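Local coordinates for protein fatty acid synthase 1, isoform A (Drosophila melanogaster, PDB 6FN6) that probably builds long-chain saturated fatty acids from acetyl-CoA and malonyl-CoA using NADPH, this chain being its modifying region of dehydratase, enoylreductase and ketoreductase, at residues Q566-A574 against K660-A668; S582-Q590 against I913-M921. One frame throughout, in Å; residues are numbered along the deposited sequence.

Interaction 1: residues Q566-A574 against K660-A668; sequences QVEHAYVNA and KSLATTCVA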
loop_
_atom_site.group_PDB
_atom_site.type_symbol
_atom_site.label_atom_id
_atom_site.label_comp_id
_atom_site.label_asym_id
_atom_site.label_seq_id
_atom_site.Cartn_x
_atom_site.Cartn_y
_atom_site.Cartn_z
ATOM N N GLN A 566 10.656 -31.828 -42.681
ATOM C CA GLN A 566 9.608 -30.935 -43.167
ATOM C C GLN A 566 8.230 -31.471 -42.786
ATOM O O GLN A 566 7.731 -32.420 -43.387
ATOM C CB GLN A 566 9.702 -30.756 -44.685
ATOM C CG GLN A 566 10.825 -29.832 -45.141
ATOM C CD GLN A 566 10.622 -29.318 -46.558
ATOM O OE1 GLN A 566 10.133 -30.039 -47.430
ATOM N NE2 GLN A 566 10.990 -28.063 -46.790
ATOM N N VAL A 567 7.629 -30.859 -41.771
ATOM C CA VAL A 567 6.316 -31.266 -41.285
ATOM C C VAL A 567 5.250 -30.267 -41.729
ATOM O O VAL A 567 5.567 -29.151 -42.142
ATOM C CB VAL A 567 6.324 -31.416 -39.754
ATOM C CG1 VAL A 567 7.395 -32.411 -39.326
ATOM C CG2 VAL A 567 6.550 -30.063 -39.079
ATOM N N GLU A 568 3.989 -30.678 -41.656
ATOM C CA GLU A 568 2.885 -29.817 -42.066
ATOM C C GLU A 568 2.432 -28.892 -40.938
ATOM O O GLU A 568 2.118 -27.725 -41.174
ATOM C CB GLU A 568 1.706 -30.665 -42.544
ATOM C CG GLU A 568 0.569 -29.856 -43.149
ATOM C CD GLU A 568 -0.566 -30.727 -43.650
ATOM O OE1 GLU A 568 -0.556 -31.943 -43.363
ATOM O OE2 GLU A 568 -1.467 -30.195 -44.331
ATOM N N HIS A 569 2.392 -29.422 -39.719
ATOM C CA HIS A 569 1.949 -28.660 -38.555
ATOM C C HIS A 569 3.006 -28.639 -37.460
ATOM O O HIS A 569 3.573 -29.676 -37.106
ATOM C CB HIS A 569 0.639 -29.221 -38.005
ATOM C CG HIS A 569 -0.513 -29.095 -38.951
ATOM N ND1 HIS A 569 -0.853 -27.901 -39.550
ATOM C CD2 HIS A 569 -1.408 -30.008 -39.396
ATOM C CE1 HIS A 569 -1.904 -28.084 -40.328
ATOM N NE2 HIS A 569 -2.260 -29.354 -40.254
ATOM N N ALA A 570 3.256 -27.452 -36.919
ATOM C CA ALA A 570 4.260 -27.291 -35.881
ATOM C C ALA A 570 3.972 -26.078 -35.009
ATOM O O ALA A 570 3.175 -25.209 -35.364
ATOM C CB ALA A 570 5.640 -27.170 -36.504
ATOM N N TYR A 571 4.620 -26.041 -33.851
ATOM C CA TYR A 571 4.528 -24.899 -32.955
ATOM C C TYR A 571 5.924 -24.586 -32.438
ATOM O O TYR A 571 6.842 -25.394 -32.585
ATOM C CB TYR A 571 3.566 -25.182 -31.796
ATOM C CG TYR A 571 4.075 -26.218 -30.823
ATOM C CD1 TYR A 571 3.904 -27.575 -31.069
ATOM C CD2 TYR A 571 4.727 -25.840 -29.659
ATOM C CE1 TYR A 571 4.371 -28.528 -30.182
ATOM C CE2 TYR A 571 5.197 -26.784 -28.766
ATOM C CZ TYR A 571 5.017 -28.127 -29.032
ATOM O OH TYR A 571 5.483 -29.071 -28.144
ATOM N N VAL A 572 6.083 -23.410 -31.841
ATOM C CA VAL A 572 7.371 -22.996 -31.310
ATOM C C VAL A 572 7.417 -23.320 -29.827
ATOM O O VAL A 572 6.427 -23.145 -29.114
ATOM C CB VAL A 572 7.630 -21.501 -31.570
ATOM C CG1 VAL A 572 8.950 -21.056 -30.941
ATOM C CG2 VAL A 572 7.629 -21.220 -33.065
ATOM N N ASN A 573 8.568 -23.797 -29.368
ATOM C CA ASN A 573 8.742 -24.142 -27.968
ATOM C C ASN A 573 10.133 -23.760 -27.484
ATOM O O ASN A 573 11.112 -23.880 -28.220
ATOM C CB ASN A 573 8.514 -25.641 -27.761
ATOM C CG ASN A 573 8.514 -26.035 -26.297
ATOM O OD1 ASN A 573 8.258 -25.212 -25.418
ATOM N ND2 ASN A 573 8.811 -27.302 -26.028
ATOM N N ALA A 574 10.205 -23.287 -26.244
ATOM C CA ALA A 574 11.479 -23.028 -25.591
ATOM C C ALA A 574 11.856 -24.248 -24.762
ATOM O O ALA A 574 11.289 -24.477 -23.694
ATOM C CB ALA A 574 11.395 -21.787 -24.721
ATOM N N LYS A 660 -1.038 -20.491 -27.832
ATOM C CA LYS A 660 -0.959 -21.433 -28.950
ATOM C C LYS A 660 -1.119 -20.788 -30.327
ATOM O O LYS A 660 -1.417 -21.482 -31.300
ATOM C CB LYS A 660 -2.008 -22.538 -28.782
ATOM C CG LYS A 660 -1.916 -23.280 -27.456
ATOM C CD LYS A 660 -3.061 -24.259 -27.269
ATOM C CE LYS A 660 -2.870 -25.103 -26.013
ATOM N NZ LYS A 660 -1.623 -25.924 -26.053
ATOM N N SER A 661 -0.919 -19.477 -30.423
ATOM C CA SER A 661 -1.058 -18.792 -31.706
ATOM C C SER A 661 0.252 -18.825 -32.486
ATOM O O SER A 661 0.270 -18.595 -33.696
ATOM C CB SER A 661 -1.501 -17.341 -31.509
ATOM O OG SER A 661 -0.386 -16.491 -31.296
ATOM N N LEU A 662 1.345 -19.126 -31.793
ATOM C CA LEU A 662 2.651 -19.153 -32.432
ATOM C C LEU A 662 2.865 -20.538 -33.027
ATOM O O LEU A 662 3.765 -21.279 -32.630
ATOM C CB LEU A 662 3.756 -18.799 -31.436
ATOM C CG LEU A 662 5.148 -18.561 -32.025
ATOM C CD1 LEU A 662 5.136 -17.422 -33.036
ATOM C CD2 LEU A 662 6.149 -18.272 -30.920
ATOM N N ALA A 663 2.008 -20.869 -33.986
ATOM C CA ALA A 663 2.008 -22.172 -34.628
ATOM C C ALA A 663 1.494 -22.025 -36.052
ATOM O O ALA A 663 0.992 -20.969 -36.429
ATOM C CB ALA A 663 1.152 -23.151 -33.843
ATOM N N THR A 664 1.628 -23.078 -36.847
ATOM C CA THR A 664 1.156 -23.044 -38.224
ATOM C C THR A 664 -0.368 -22.966 -38.271
ATOM O O THR A 664 -0.943 -22.453 -39.230
ATOM C CB THR A 664 1.629 -24.278 -39.007
ATOM O OG1 THR A 664 1.197 -25.466 -38.335
ATOM C CG2 THR A 664 3.146 -24.280 -39.120
ATOM N N THR A 665 -1.015 -23.480 -37.230
ATOM C CA THR A 665 -2.469 -23.432 -37.123
ATOM C C THR A 665 -2.876 -23.163 -35.681
ATOM O O THR A 665 -2.159 -23.523 -34.748
ATOM C CB THR A 665 -3.122 -24.745 -37.598
ATOM O OG1 THR A 665 -2.421 -25.864 -37.039
ATOM C CG2 THR A 665 -3.096 -24.841 -39.119
ATOM N N CYS A 666 -4.022 -22.514 -35.501
ATOM C CA CYS A 666 -4.521 -22.207 -34.166
ATOM C C CYS A 666 -6.041 -22.296 -34.118
ATOM O O CYS A 666 -6.724 -21.934 -35.076
ATOM C CB CYS A 666 -4.062 -20.815 -33.723
ATOM S SG CYS A 666 -4.495 -20.406 -32.008
ATOM N N VAL A 667 -6.563 -22.803 -33.006
ATOM C CA VAL A 667 -8.000 -22.835 -32.775
ATOM C C VAL A 667 -8.414 -21.578 -32.016
ATOM O O VAL A 667 -8.033 -21.391 -30.862
ATOM C CB VAL A 667 -8.415 -24.105 -32.011
ATOM C CG1 VAL A 667 -9.917 -24.117 -31.761
ATOM C CG2 VAL A 667 -7.994 -25.348 -32.777
ATOM N N ALA A 668 -9.192 -20.722 -32.671
ATOM C CA ALA A 668 -9.607 -19.452 -32.081
ATOM C C ALA A 668 -11.099 -19.443 -31.753
ATOM O O ALA A 668 -11.890 -20.136 -32.393
ATOM C CB ALA A 668 -9.268 -18.305 -33.021
#

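Interaction 2: residues S582-Q590 against I913-M921; sequences SLKWIEAAQ and INAIPRTYM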
loop_
_atom_site.group_PDB
_atom_site.type_symbol
_atom_site.label_atom_id
_atom_site.label_comp_id
_atom_site.label_asym_id
_atom_site.label_seq_id
_atom_site.Cartn_x
_atom_site.Cartn_y
_atom_site.Cartn_z
ATOM N N SER A 582 17.229 -21.979 -27.527
ATOM C CA SER A 582 16.452 -23.206 -27.440
ATOM C C SER A 582 15.116 -23.092 -28.176
ATOM O O SER A 582 14.416 -24.089 -28.358
ATOM C CB SER A 582 16.211 -23.566 -25.974
ATOM O OG SER A 582 15.515 -22.532 -25.305
ATOM N N LEU A 583 14.750 -21.879 -28.581
ATOM C CA LEU A 583 13.508 -21.672 -29.321
ATOM C C LEU A 583 13.561 -22.386 -30.668
ATOM O O LEU A 583 14.352 -22.028 -31.540
ATOM C CB LEU A 583 13.242 -20.181 -29.530
ATOM C CG LEU A 583 12.795 -19.405 -28.291
ATOM C CD1 LEU A 583 12.944 -17.910 -28.510
ATOM C CD2 LEU A 583 11.357 -19.752 -27.942
ATOM N N LYS A 584 12.717 -23.399 -30.830
ATOM C CA LYS A 584 12.695 -24.171 -32.065
ATOM C C LYS A 584 11.273 -24.614 -32.406
ATOM O O LYS A 584 10.419 -24.727 -31.528
ATOM C CB LYS A 584 13.607 -25.398 -31.945
ATOM C CG LYS A 584 15.095 -25.077 -31.813
ATOM C CD LYS A 584 15.937 -26.349 -31.837
ATOM C CE LYS A 584 17.432 -26.054 -31.840
ATOM N NZ LYS A 584 17.922 -25.559 -30.521
ATOM N N TRP A 585 11.021 -24.846 -33.690
ATOM C CA TRP A 585 9.734 -25.366 -34.131
ATOM C C TRP A 585 9.639 -26.851 -33.807
ATOM O O TRP A 585 10.593 -27.602 -34.010
ATOM C CB TRP A 585 9.536 -25.137 -35.629
ATOM C CG TRP A 585 9.340 -23.702 -35.994
ATOM C CD1 TRP A 585 10.309 -22.791 -36.298
ATOM C CD2 TRP A 585 8.091 -23.009 -36.100
ATOM N NE1 TRP A 585 9.740 -21.573 -36.584
ATOM C CE2 TRP A 585 8.379 -21.681 -36.469
ATOM C CE3 TRP A 585 6.757 -23.384 -35.917
ATOM C CZ2 TRP A 585 7.381 -20.727 -36.659
ATOM C CZ3 TRP A 585 5.770 -22.435 -36.104
ATOM C CH2 TRP A 585 6.086 -21.124 -36.471
ATOM N N ILE A 586 8.480 -27.267 -33.309
ATOM C CA ILE A 586 8.252 -28.660 -32.956
ATOM C C ILE A 586 7.038 -29.168 -33.711
ATOM O O ILE A 586 6.044 -28.459 -33.845
ATOM C CB ILE A 586 8.056 -28.823 -31.439
ATOM C CG1 ILE A 586 9.230 -28.207 -30.668
ATOM C CG2 ILE A 586 7.870 -30.292 -31.076
ATOM C CD1 ILE A 586 10.577 -28.839 -30.958
ATOM N N GLU A 587 7.112 -30.400 -34.197
ATOM C CA GLU A 587 5.979 -30.990 -34.895
ATOM C C GLU A 587 4.822 -31.115 -33.916
ATOM O O GLU A 587 5.020 -31.480 -32.756
ATOM C CB GLU A 587 6.346 -32.353 -35.477
ATOM C CG GLU A 587 5.272 -32.964 -36.361
ATOM C CD GLU A 587 5.650 -34.346 -36.862
ATOM O OE1 GLU A 587 4.874 -34.927 -37.649
ATOM O OE2 GLU A 587 6.721 -34.855 -36.466
ATOM N N ALA A 588 3.616 -30.819 -34.383
ATOM C CA ALA A 588 2.449 -30.838 -33.516
ATOM C C ALA A 588 1.620 -32.082 -33.768
ATOM O O ALA A 588 1.725 -32.703 -34.826
ATOM C CB ALA A 588 1.608 -29.590 -33.733
ATOM N N ALA A 589 0.805 -32.456 -32.790
ATOM C CA ALA A 589 -0.080 -33.594 -32.962
ATOM C C ALA A 589 -1.213 -33.184 -33.888
ATOM O O ALA A 589 -1.557 -32.008 -33.962
ATOM C CB ALA A 589 -0.620 -34.062 -31.619
ATOM N N GLN A 590 -1.789 -34.145 -34.598
ATOM C CA GLN A 590 -2.917 -33.851 -35.464
ATOM C C GLN A 590 -4.158 -33.600 -34.615
ATOM O O GLN A 590 -4.141 -33.797 -33.399
ATOM C CB GLN A 590 -3.152 -34.985 -36.464
ATOM C CG GLN A 590 -3.571 -36.309 -35.850
ATOM C CD GLN A 590 -3.900 -37.355 -36.903
ATOM O OE1 GLN A 590 -3.495 -37.235 -38.060
ATOM N NE2 GLN A 590 -4.643 -38.383 -36.509
ATOM N N ILE A 913 7.078 -26.858 -42.975
ATOM C CA ILE A 913 7.998 -26.078 -42.165
ATOM C C ILE A 913 8.957 -27.035 -41.485
ATOM O O ILE A 913 8.574 -28.133 -41.082
ATOM C CB ILE A 913 7.240 -25.203 -41.144
ATOM C CG1 ILE A 913 8.221 -24.310 -40.374
ATOM C CG2 ILE A 913 6.432 -26.074 -40.186
ATOM C CD1 ILE A 913 7.550 -23.230 -39.531
ATOM N N ASN A 914 10.214 -26.624 -41.375
ATOM C CA ASN A 914 11.221 -27.460 -40.746
ATOM C C ASN A 914 11.069 -27.408 -39.232
ATOM O O ASN A 914 11.276 -26.367 -38.606
ATOM C CB ASN A 914 12.621 -27.012 -41.165
ATOM C CG ASN A 914 12.870 -27.201 -42.646
ATOM O OD1 ASN A 914 13.268 -28.280 -43.089
ATOM N ND2 ASN A 914 12.632 -26.152 -43.426
ATOM N N ALA A 915 10.702 -28.546 -38.653
ATOM C CA ALA A 915 10.516 -28.653 -37.215
ATOM C C ALA A 915 11.092 -29.969 -36.720
ATOM O O ALA A 915 11.214 -30.933 -37.478
ATOM C CB ALA A 915 9.039 -28.552 -36.857
ATOM N N ILE A 916 11.459 -30.002 -35.446
ATOM C CA ILE A 916 11.952 -31.225 -34.837
ATOM C C ILE A 916 10.800 -32.221 -34.859
ATOM O O ILE A 916 9.732 -31.941 -34.311
ATOM C CB ILE A 916 12.479 -30.974 -33.416
ATOM C CG1 ILE A 916 13.671 -30.017 -33.465
ATOM C CG2 ILE A 916 12.883 -32.287 -32.753
ATOM C CD1 ILE A 916 14.110 -29.499 -32.110
ATOM N N PRO A 917 10.996 -33.384 -35.507
ATOM C CA PRO A 917 9.880 -34.331 -35.569
ATOM C C PRO A 917 9.506 -34.860 -34.191
ATOM O O PRO A 917 10.359 -34.950 -33.308
ATOM C CB PRO A 917 10.414 -35.451 -36.470
ATOM C CG PRO A 917 11.893 -35.371 -36.345
ATOM C CD PRO A 917 12.212 -33.919 -36.148
ATOM N N ARG A 918 8.236 -35.196 -34.012
ATOM C CA ARG A 918 7.757 -35.706 -32.738
ATOM C C ARG A 918 6.545 -36.599 -32.941
ATOM O O ARG A 918 5.607 -36.239 -33.652
ATOM C CB ARG A 918 7.425 -34.554 -31.787
ATOM C CG ARG A 918 6.805 -34.999 -30.476
ATOM C CD ARG A 918 6.801 -33.877 -29.459
ATOM N NE ARG A 918 8.160 -33.522 -29.060
ATOM C CZ ARG A 918 8.462 -32.667 -28.089
ATOM N NH1 ARG A 918 7.498 -32.067 -27.399
ATOM N NH2 ARG A 918 9.732 -32.412 -27.805
ATOM N N THR A 919 6.586 -37.776 -32.326
ATOM C CA THR A 919 5.524 -38.758 -32.474
ATOM C C THR A 919 4.612 -38.725 -31.259
ATOM O O THR A 919 5.072 -38.773 -30.121
ATOM C CB THR A 919 6.093 -40.186 -32.663
ATOM O OG1 THR A 919 7.073 -40.181 -33.709
ATOM C CG2 THR A 919 4.991 -41.172 -33.013
ATOM N N TYR A 920 3.315 -38.630 -31.517
ATOM C CA TYR A 920 2.317 -38.610 -30.458
ATOM C C TYR A 920 1.512 -39.905 -30.466
ATOM O O TYR A 920 1.421 -40.582 -31.488
ATOM C CB TYR A 920 1.388 -37.409 -30.624
ATOM C CG TYR A 920 2.094 -36.069 -30.572
ATOM C CD1 TYR A 920 2.691 -35.530 -31.705
ATOM C CD2 TYR A 920 2.156 -35.341 -29.391
ATOM C CE1 TYR A 920 3.333 -34.306 -31.659
ATOM C CE2 TYR A 920 2.795 -34.117 -29.338
ATOM C CZ TYR A 920 3.380 -33.603 -30.471
ATOM O OH TYR A 920 4.018 -32.383 -30.409
ATOM N N MET A 921 0.939 -40.256 -29.320
ATOM C CA MET A 921 0.085 -41.432 -29.241
ATOM C C MET A 921 -1.293 -41.148 -29.835
ATOM O O MET A 921 -1.705 -39.996 -29.973
ATOM C CB MET A 921 -0.057 -41.906 -27.794
ATOM C CG MET A 921 1.230 -42.434 -27.181
ATOM S SD MET A 921 2.014 -43.719 -28.181
ATOM C CE MET A 921 3.459 -42.839 -28.767
#

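Interaction 1: residues Q566-A574 against K660-A668
Residues 570-572 and 662-664 meet in a single antiparallel beta bridge, centred on Tyr-571 and Ala-663, where a strand leading toward the enoylreductase part touches a turn of that part. Two backbone bonds make it: Thr-664 N gives to Ala-570 O at 3.0 Å, and Val-572 N to Leu-662 O at 3.2 Å. The chain reverses in an inverse gamma turn about Leu-662, whose CD2 reaches back to lie 3.6 Å from Val-572 CB. At the other end a side chain takes over. Thr-664 holds OG1 between its backbone N and carbonyl carbon (chi1 56°), which brings it to Ala-570 N, from which it accepts at 3.2 Å. The same oxygen sits at the edge of the His-569 ring, near its plane, in a weak hydrogen bond with ND1. With a valine here, Ala-570 N and His-569 ND1 would probably both lose their hydroxyl partner, and the ring would be less fixed. The CG of Glu-568 lies over one face of that ring. Beyond the bridge, strand 570-574 pairs with strand 583-587, Ala-570 packs on Ile-913, and Leu-662 leans on Ala-609 of strand 601-611.

Interaction 2: residues S582-Q590 against I913-M921
Trp-585 presents one face of its indole to the end of Ile-913: CD1 stands 3.5 Å from the centroid of the six-membered ring, 12° off its normal, a CH-pi contact with the two side chains crossing at about a right angle. The extended isoleucine, CG1 anti to its backbone N (chi1 -176°), carries that methyl out to the ring, while Trp-585 NE1 hydrogen-bonds to Asp-873 O. Next along, Trp-585 CB meets Ala-915 CB. The short strands 583-587 and 913-915 themselves cross at 100°. Just past strand 913-915 a single beta bridge joins Ile-586 to Ile-916 in the parallel pattern: Ile-916 N hydrogen-bonds to Trp-585 O at 2.9 Å and Glu-587 N to Ile-916 O at 3.0 Å. Residues 913-921 run from the enoylreductase side toward the ketoreductase, and strand 913-915 pairs with 565-567, consistent with the short two-stranded linker seen in animal fatty acid synthases. Ile-586 lies alongside Ile-916 through CD1 and sets CG2 over one face of the Arg-918 guanidinium, whose NH2 makes a long, weak ion pair with Glu-1151. Glu-587, fully extended, reaches Arg-918 N with OE2 at 2.9 Å, the donor coming from the anti side and somewhat out of the carboxylate plane. Further on, Tyr-920 OH gives a hydrogen bond of 2.7 Å to Glu-587 O in the carbonyl plane, and Ala-589 CB rests over one face of the Tyr-920 ring, 3.6 Å from its centroid.

Interactions 1 and 2 meet on residues 566-574, which run through two small two-stranded sheets; the contact centres lie about 9 Å apart. Strands 570-574 and 583-587 pair antiparallel, as do 565-567 and 913-915: residues 566-574 give one strand to each pair, interaction 2 the other two, and 660-668 belongs to neither. Val-572 packs against both Leu-662 in interaction 1 and Trp-585 in interaction 2. Both are partly buried. Interaction 1 is the smaller, 338 Å² against 628 Å², and is mainly backbone pairing completed by a threonine hydroxyl, probably tying this linker region to the enoylreductase part. Interaction 2 grades from a buried indole-isoleucine end to the exposed Ala-589, adding carboxylate and phenol bonds toward the ketoreductase.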